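Branched-chain phosphotransacylase (PDB 1YCO) probably transfers acyl groups, acting as a phosphotransacylase on branched-chain substrates. Local coordinates at residues T113-P125 with D214-Y228. Numbering follows the deposited sequence.
Sequences TFLLTDCAMNIAP and DILVVPTIDVGNCLY
L115 and I215 sit in register as neighbours on parallel strands 113-117 and 215-217. L115 N donates to D214 O at 2.8 Å, L216 N to L115 O at 2.7 Å, and T117 N to L216 O at 3.0 Å. L115, T117, I215 and V217 line one face of the sheet, where the T117 and V217 side chains run alongside each other, their CG2 methyls in contact. From the other face, CD1 of L216 stands over one face of the F114 ring, 3.8 Å from its centroid, a CH-pi contact displaced toward the rim. A chi1 of 61° turns the F114 ring toward L216, bringing it under this methyl. L116 divides its two methyls: CD1 meets CG1 of V218 and CD2 of L227, while CD2 lies near G224 O and Y228 CB, so one leucine joins strand to helix. Past the strand ends, CB of C119 presses on the G224-N225 peptide, and its SG approaches the Y228 ring obliquely. I221 packs against the backbone of loop 119-122, with CG1 3.2 Å from N122 O and CD1 against A120. I221 N, in the first turn of the helix after the N-cap residue T220, donates to I123 O at 3.1 Å. One water joins that carbonyl to OD2 of D222, whose OD1 bonds to A156 N and S166 OG of the second subunit. H102 holds the exit from the strand, its O accepting from T117 OG1 and its N bonding D118 OD2. The whole is a parallel strand pair with the strand-loop-helix unit 215-228 folded back so that the helix lies against the face that carries L116 and L216, within the mixed beta-sheet of an alpha/beta fold, where 113-117 also pairs antiparallel with 101-107.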
ATOM      1  N   THR A 113     -16.384  -4.851   4.163  1.00 44.84           N
ATOM      2  CA  THR A 113     -16.300  -4.902   2.722  1.00 44.54           C
ATOM      3  C   THR A 113     -16.199  -3.520   2.102  1.00 42.24           C
ATOM      4  O   THR A 113     -16.714  -2.542   2.644  1.00 42.07           O
ATOM      5  CB  THR A 113     -17.533  -5.597   2.142  1.00 46.82           C
ATOM      6  OG1 THR A 113     -17.718  -6.852   2.803  1.00 52.13           O
ATOM      7  CG2 THR A 113     -17.360  -5.840   0.652  1.00 46.22           C
ATOM      8  N   PHE A 114     -15.529  -3.442   0.958  1.00 38.85           N
ATOM      9  CA  PHE A 114     -15.386  -2.172   0.264  1.00 35.41           C
ATOM     10  C   PHE A 114     -14.754  -2.303  -1.111  1.00 34.37           C
ATOM     11  O   PHE A 114     -14.084  -3.283  -1.424  1.00 30.61           O
ATOM     12  CB  PHE A 114     -14.565  -1.191   1.103  1.00 33.49           C
ATOM     13  CG  PHE A 114     -13.167  -1.651   1.389  1.00 34.22           C
ATOM     14  CD1 PHE A 114     -12.194  -1.643   0.398  1.00 31.93           C
ATOM     15  CD2 PHE A 114     -12.814  -2.058   2.670  1.00 34.01           C
ATOM     16  CE1 PHE A 114     -10.891  -2.032   0.679  1.00 32.77           C
ATOM     17  CE2 PHE A 114     -11.511  -2.449   2.959  1.00 34.39           C
ATOM     18  CZ  PHE A 114     -10.549  -2.435   1.963  1.00 35.02           C
ATOM     19  N   LEU A 115     -14.978  -1.289  -1.932  1.00 31.46           N
ATOM     20  CA  LEU A 115     -14.412  -1.283  -3.257  1.00 30.65           C
ATOM     21  C   LEU A 115     -13.106  -0.492  -3.216  1.00 30.99           C
ATOM     22  O   LEU A 115     -12.959   0.459  -2.448  1.00 30.63           O
ATOM     23  CB  LEU A 115     -15.403  -0.666  -4.250  1.00 29.73           C
ATOM     24  CG  LEU A 115     -16.818  -1.276  -4.294  1.00 29.50           C
ATOM     25  CD1 LEU A 115     -17.610  -0.623  -5.441  1.00 31.36           C
ATOM     26  CD2 LEU A 115     -16.749  -2.781  -4.526  1.00 32.35           C
ATOM     27  N   LEU A 116     -12.149  -0.940  -4.014  1.00 29.10           N
ATOM     28  CA  LEU A 116     -10.853  -0.302  -4.127  1.00 28.18           C
ATOM     29  C   LEU A 116     -10.701   0.055  -5.593  1.00 29.46           C
ATOM     30  O   LEU A 116     -10.940  -0.780  -6.470  1.00 29.16           O
ATOM     31  CB  LEU A 116      -9.738  -1.269  -3.725  1.00 25.47           C
ATOM     32  CG  LEU A 116      -8.289  -0.782  -3.908  1.00 25.89           C
ATOM     33  CD1 LEU A 116      -8.037   0.490  -3.123  1.00 22.31           C
ATOM     34  CD2 LEU A 116      -7.342  -1.884  -3.458  1.00 25.23           C
ATOM     35  N   THR A 117     -10.309   1.282  -5.887  1.00 31.15           N
ATOM     36  CA  THR A 117     -10.189   1.571  -7.282  1.00 31.93           C
ATOM     37  C   THR A 117      -8.986   2.259  -7.846  1.00 36.05           C
ATOM     38  O   THR A 117      -8.446   3.259  -7.352  1.00 34.15           O
ATOM     39  CB  THR A 117     -11.452   2.265  -7.847  1.00 28.10           C
ATOM     40  OG1 THR A 117     -11.195   2.645  -9.198  1.00 27.11           O
ATOM     41  CG2 THR A 117     -11.823   3.472  -7.041  1.00 20.42           C
ATOM     42  N   ASP A 118      -8.614   1.610  -8.934  1.00 40.62           N
ATOM     43  CA  ASP A 118      -7.549   1.907  -9.832  1.00 40.46           C
ATOM     44  C   ASP A 118      -6.130   1.589  -9.470  1.00 38.81           C
ATOM     45  O   ASP A 118      -5.311   2.467  -9.264  1.00 36.70           O
ATOM     46  CB  ASP A 118      -7.691   3.313 -10.359  1.00 44.34           C
ATOM     47  CG  ASP A 118      -7.676   3.331 -11.876  1.00 48.81           C
ATOM     48  OD1 ASP A 118      -7.742   4.439 -12.459  1.00 55.50           O
ATOM     49  OD2 ASP A 118      -7.585   2.222 -12.467  1.00 42.11           O
ATOM     50  N   CYS A 119      -5.852   0.290  -9.468  1.00 38.73           N
ATOM     51  CA  CYS A 119      -4.525  -0.221  -9.196  1.00 39.98           C
ATOM     52  C   CYS A 119      -4.024  -1.049 -10.384  1.00 39.44           C
ATOM     53  O   CYS A 119      -3.243  -1.989 -10.205  1.00 39.90           O
ATOM     54  CB  CYS A 119      -4.562  -1.066  -7.940  1.00 42.94           C
ATOM     55  SG  CYS A 119      -6.049  -2.051  -7.766  1.00 49.53           S
ATOM     56  N   ALA A 120      -4.478  -0.695 -11.593  1.00 38.71           N
ATOM     57  CA  ALA A 120      -4.083  -1.393 -12.823  1.00 39.65           C
ATOM     58  C   ALA A 120      -4.186  -0.579 -14.118  1.00 40.72           C
ATOM     59  O   ALA A 120      -3.406  -0.799 -15.047  1.00 43.30           O
ATOM     60  CB  ALA A 120      -4.899  -2.679 -12.980  1.00 40.42           C
ATOM     61  N   MET A 121      -5.131   0.354 -14.188  1.00 41.76           N
ATOM     62  CA  MET A 121      -5.323   1.141 -15.406  1.00 43.10           C
ATOM     63  C   MET A 121      -4.644   2.516 -15.461  1.00 44.04           C
ATOM     64  O   MET A 121      -3.705   2.724 -16.228  1.00 45.54           O
ATOM     65  CB  MET A 121      -6.820   1.337 -15.689  1.00 44.63           C
ATOM     66  CG  MET A 121      -7.593   0.088 -16.106  1.00 48.23           C
ATOM     67  SD  MET A 121      -7.056  -0.657 -17.693  1.00 50.11           S
ATOM     68  CE  MET A 121      -7.736   0.507 -18.858  1.00 48.02           C
ATOM     69  N   ASN A 122      -5.132   3.456 -14.661  1.00 40.21           N
ATOM     70  CA  ASN A 122      -4.591   4.803 -14.662  1.00 37.93           C
ATOM     71  C   ASN A 122      -3.411   4.981 -13.721  1.00 37.17           C
ATOM     72  O   ASN A 122      -3.569   4.990 -12.509  1.00 38.54           O
ATOM     73  CB  ASN A 122      -5.728   5.773 -14.340  1.00 36.86           C
ATOM     74  CG  ASN A 122      -6.900   5.627 -15.319  1.00 36.83           C
ATOM     75  OD1 ASN A 122      -6.875   6.179 -16.419  1.00 37.26           O
ATOM     76  ND2 ASN A 122      -7.909   4.849 -14.933  1.00 31.97           N
ATOM     77  N   ILE A 123      -2.225   5.141 -14.297  1.00 36.70           N
ATOM     78  CA  ILE A 123      -0.999   5.292 -13.526  1.00 35.47           C
ATOM     79  C   ILE A 123      -0.978   6.358 -12.440  1.00 34.11           C
ATOM     80  O   ILE A 123      -0.724   6.062 -11.271  1.00 35.40           O
ATOM     81  CB  ILE A 123       0.190   5.554 -14.439  1.00 36.39           C
ATOM     82  CG1 ILE A 123       0.333   4.396 -15.429  1.00 37.53           C
ATOM     83  CG2 ILE A 123       1.481   5.709 -13.586  1.00 37.66           C
ATOM     84  CD1 ILE A 123       1.376   4.651 -16.512  1.00 39.83           C
ATOM     85  N   ALA A 124      -1.227   7.598 -12.828  1.00 32.12           N
ATOM     86  CA  ALA A 124      -1.196   8.702 -11.879  1.00 32.02           C
ATOM     87  C   ALA A 124      -2.234   9.738 -12.285  1.00 32.22           C
ATOM     88  O   ALA A 124      -1.903  10.849 -12.684  1.00 30.41           O
ATOM     89  CB  ALA A 124       0.195   9.321 -11.858  1.00 30.34           C
ATOM     90  N   PRO A 125      -3.518   9.379 -12.164  1.00 34.61           N
ATOM     91  CA  PRO A 125      -4.672  10.214 -12.504  1.00 34.92           C
ATOM     92  C   PRO A 125      -4.591  11.696 -12.127  1.00 35.04           C
ATOM     93  O   PRO A 125      -4.117  12.055 -11.043  1.00 36.86           O
ATOM     94  CB  PRO A 125      -5.821   9.514 -11.787  1.00 36.13           C
ATOM     95  CG  PRO A 125      -5.399   8.081 -11.784  1.00 37.62           C
ATOM     96  CD  PRO A 125      -3.947   8.169 -11.434  1.00 36.32           C
ATOM     97  N   ASP A 214     -17.229   3.029   1.751  1.00 27.57           N
ATOM     98  CA  ASP A 214     -17.656   1.932   0.888  1.00 29.96           C
ATOM     99  C   ASP A 214     -16.731   1.738  -0.309  1.00 29.23           C
ATOM    100  O   ASP A 214     -16.661   0.659  -0.905  1.00 30.11           O
ATOM    101  CB  ASP A 214     -19.079   2.187   0.417  1.00 33.72           C
ATOM    102  CG  ASP A 214     -20.043   2.275   1.566  1.00 39.47           C
ATOM    103  OD1 ASP A 214     -20.203   1.255   2.266  1.00 43.17           O
ATOM    104  OD2 ASP A 214     -20.629   3.358   1.779  1.00 43.01           O
ATOM    105  N   ILE A 215     -16.030   2.804  -0.655  1.00 28.16           N
ATOM    106  CA  ILE A 215     -15.113   2.782  -1.766  1.00 25.82           C
ATOM    107  C   ILE A 215     -13.873   3.562  -1.388  1.00 24.14           C
ATOM    108  O   ILE A 215     -13.949   4.672  -0.849  1.00 23.66           O
ATOM    109  CB  ILE A 215     -15.716   3.458  -3.009  1.00 26.72           C
ATOM    110  CG1 ILE A 215     -17.001   2.746  -3.419  1.00 26.86           C
ATOM    111  CG2 ILE A 215     -14.685   3.469  -4.150  1.00 23.17           C
ATOM    112  CD1 ILE A 215     -17.732   3.411  -4.554  1.00 28.52           C
ATOM    113  N   LEU A 216     -12.720   2.985  -1.681  1.00 21.17           N
ATOM    114  CA  LEU A 216     -11.473   3.664  -1.396  1.00 19.60           C
ATOM    115  C   LEU A 216     -10.904   4.036  -2.758  1.00 17.94           C
ATOM    116  O   LEU A 216     -10.918   3.227  -3.672  1.00 17.93           O
ATOM    117  CB  LEU A 216     -10.518   2.735  -0.652  1.00 19.97           C
ATOM    118  CG  LEU A 216     -10.965   2.114   0.681  1.00 22.81           C
ATOM    119  CD1 LEU A 216      -9.859   1.200   1.220  1.00 18.87           C
ATOM    120  CD2 LEU A 216     -11.284   3.210   1.693  1.00 21.98           C
ATOM    121  N   VAL A 217     -10.450   5.277  -2.886  1.00 19.00           N
ATOM    122  CA  VAL A 217      -9.849   5.783  -4.115  1.00 21.96           C
ATOM    123  C   VAL A 217      -8.397   6.213  -3.823  1.00 20.17           C
ATOM    124  O   VAL A 217      -8.144   7.115  -3.015  1.00 21.56           O
ATOM    125  CB  VAL A 217     -10.634   7.001  -4.677  1.00 19.64           C
ATOM    126  CG1 VAL A 217     -10.033   7.460  -6.003  1.00 20.69           C
ATOM    127  CG2 VAL A 217     -12.084   6.642  -4.865  1.00 21.04           C
ATOM    128  N   VAL A 218      -7.452   5.546  -4.482  1.00 21.24           N
ATOM    129  CA  VAL A 218      -6.027   5.818  -4.320  1.00 25.04           C
ATOM    130  C   VAL A 218      -5.542   6.850  -5.326  1.00 25.13           C
ATOM    131  O   VAL A 218      -6.202   7.113  -6.318  1.00 26.33           O
ATOM    132  CB  VAL A 218      -5.191   4.543  -4.494  1.00 19.59           C
ATOM    133  CG1 VAL A 218      -5.574   3.532  -3.416  1.00 17.48           C
ATOM    134  CG2 VAL A 218      -5.427   3.969  -5.884  1.00 20.04           C
ATOM    135  N   PRO A 219      -4.364   7.445  -5.075  1.00 26.01           N
ATOM    136  CA  PRO A 219      -3.778   8.465  -5.961  1.00 28.79           C
ATOM    137  C   PRO A 219      -3.056   7.876  -7.165  1.00 28.97           C
ATOM    138  O   PRO A 219      -3.060   8.455  -8.249  1.00 31.00           O
ATOM    139  CB  PRO A 219      -2.770   9.192  -5.056  1.00 25.79           C
ATOM    140  CG  PRO A 219      -3.095   8.768  -3.674  1.00 24.13           C
ATOM    141  CD  PRO A 219      -3.600   7.361  -3.815  1.00 26.48           C
ATOM    142  N   THR A 220      -2.431   6.724  -6.956  1.00 27.38           N
ATOM    143  CA  THR A 220      -1.648   6.104  -8.002  1.00 28.93           C
ATOM    144  C   THR A 220      -1.756   4.582  -8.000  1.00 30.13           C
ATOM    145  O   THR A 220      -2.127   3.971  -6.993  1.00 29.60           O
ATOM    146  CB  THR A 220      -0.163   6.482  -7.838  1.00 28.88           C
ATOM    147  OG1 THR A 220       0.351   5.895  -6.635  1.00 30.16           O
ATOM    148  CG2 THR A 220      -0.007   7.993  -7.749  1.00 27.17           C
ATOM    149  N   ILE A 221      -1.410   3.976  -9.132  1.00 28.24           N
ATOM    150  CA  ILE A 221      -1.452   2.530  -9.243  1.00 28.45           C
ATOM    151  C   ILE A 221      -0.568   1.886  -8.153  1.00 26.68           C
ATOM    152  O   ILE A 221      -0.932   0.855  -7.602  1.00 28.69           O
ATOM    153  CB  ILE A 221      -1.031   2.065 -10.693  1.00 28.65           C
ATOM    154  CG1 ILE A 221      -2.198   2.282 -11.656  1.00 30.63           C
ATOM    155  CG2 ILE A 221      -0.665   0.581 -10.715  1.00 29.28           C
ATOM    156  CD1 ILE A 221      -1.942   1.793 -13.068  1.00 30.68           C
ATOM    157  N   ASP A 222       0.569   2.501  -7.830  1.00 26.70           N
ATOM    158  CA  ASP A 222       1.450   1.953  -6.797  1.00 27.96           C
ATOM    159  C   ASP A 222       0.745   1.786  -5.447  1.00 26.61           C
ATOM    160  O   ASP A 222       0.868   0.749  -4.792  1.00 27.70           O
ATOM    161  CB  ASP A 222       2.694   2.825  -6.623  1.00 28.15           C
ATOM    162  CG  ASP A 222       3.641   2.720  -7.813  1.00 33.55           C
ATOM    163  OD1 ASP A 222       4.106   1.600  -8.120  1.00 34.50           O
ATOM    164  OD2 ASP A 222       3.914   3.752  -8.456  1.00 36.11           O
ATOM    165  N   VAL A 223      -0.009   2.796  -5.041  1.00 24.79           N
ATOM    166  CA  VAL A 223      -0.715   2.727  -3.780  1.00 23.77           C
ATOM    167  C   VAL A 223      -1.764   1.599  -3.831  1.00 24.20           C
ATOM    168  O   VAL A 223      -1.760   0.693  -3.001  1.00 24.88           O
ATOM    169  CB  VAL A 223      -1.376   4.092  -3.472  1.00 21.81           C
ATOM    170  CG1 VAL A 223      -2.169   4.030  -2.183  1.00 22.83           C
ATOM    171  CG2 VAL A 223      -0.299   5.169  -3.381  1.00 22.36           C
ATOM    172  N   GLY A 224      -2.651   1.648  -4.817  1.00 23.15           N
ATOM    173  CA  GLY A 224      -3.672   0.623  -4.942  1.00 25.31           C
ATOM    174  C   GLY A 224      -3.143  -0.800  -5.057  1.00 28.76           C
ATOM    175  O   GLY A 224      -3.692  -1.734  -4.456  1.00 30.29           O
ATOM    176  N   ASN A 225      -2.083  -0.966  -5.843  1.00 30.61           N
ATOM    177  CA  ASN A 225      -1.451  -2.268  -6.048  1.00 32.44           C
ATOM    178  C   ASN A 225      -0.889  -2.795  -4.737  1.00 32.49           C
ATOM    179  O   ASN A 225      -1.131  -3.937  -4.356  1.00 34.40           O
ATOM    180  CB  ASN A 225      -0.297  -2.165  -7.061  1.00 34.95           C
ATOM    181  CG  ASN A 225       0.459  -3.485  -7.234  1.00 36.09           C
ATOM    182  OD1 ASN A 225       0.046  -4.342  -8.004  1.00 39.30           O
ATOM    183  ND2 ASN A 225       1.564  -3.647  -6.508  1.00 38.07           N
ATOM    184  N   CYS A 226      -0.134  -1.948  -4.053  1.00 32.35           N
ATOM    185  CA  CYS A 226       0.481  -2.335  -2.798  1.00 32.45           C
ATOM    186  C   CYS A 226      -0.562  -2.680  -1.744  1.00 30.90           C
ATOM    187  O   CYS A 226      -0.397  -3.640  -1.008  1.00 30.06           O
ATOM    188  CB  CYS A 226       1.388  -1.213  -2.306  1.00 35.14           C
ATOM    189  SG  CYS A 226       2.579  -1.721  -1.049  1.00 47.95           S
ATOM    190  N   LEU A 227      -1.640  -1.903  -1.687  1.00 27.92           N
ATOM    191  CA  LEU A 227      -2.698  -2.145  -0.734  1.00 27.61           C
ATOM    192  C   LEU A 227      -3.372  -3.474  -1.095  1.00 29.84           C
ATOM    193  O   LEU A 227      -3.613  -4.331  -0.242  1.00 27.89           O
ATOM    194  CB  LEU A 227      -3.718  -1.007  -0.800  1.00 28.72           C
ATOM    195  CG  LEU A 227      -4.858  -1.003   0.232  1.00 30.79           C
ATOM    196  CD1 LEU A 227      -4.270  -0.982   1.655  1.00 31.54           C
ATOM    197  CD2 LEU A 227      -5.727   0.224   0.015  1.00 31.11           C
ATOM    198  N   TYR A 228      -3.665  -3.626  -2.384  1.00 31.64           N
ATOM    199  CA  TYR A 228      -4.292  -4.820  -2.923  1.00 31.61           C
ATOM    200  C   TYR A 228      -3.538  -6.072  -2.473  1.00 31.33           C
ATOM    201  O   TYR A 228      -4.104  -6.937  -1.810  1.00 31.88           O
ATOM    202  CB  TYR A 228      -4.287  -4.738  -4.456  1.00 35.93           C
ATOM    203  CG  TYR A 228      -5.063  -5.812  -5.183  1.00 37.23           C
ATOM    204  CD1 TYR A 228      -6.261  -5.510  -5.832  1.00 41.36           C
ATOM    205  CD2 TYR A 228      -4.593  -7.122  -5.245  1.00 39.83           C
ATOM    206  CE1 TYR A 228      -6.971  -6.488  -6.532  1.00 43.93           C
ATOM    207  CE2 TYR A 228      -5.291  -8.113  -5.937  1.00 42.38           C
ATOM    208  CZ  TYR A 228      -6.480  -7.793  -6.581  1.00 44.56           C
ATOM    209  OH  TYR A 228      -7.177  -8.772  -7.268  1.00 45.83           O
TER
HETATM  210  O   HOH W   1     -19.502  -1.209   1.190  1.00 43.68           O
HETATM  211  O   HOH W   2      -6.618   5.866  -8.687  1.00 22.40           O
HETATM  212  O   HOH W   3       1.883   4.948 -10.047  1.00 35.44           O
HETATM  213  O   HOH W   4      -2.625  11.374  -9.035  1.00 30.12           O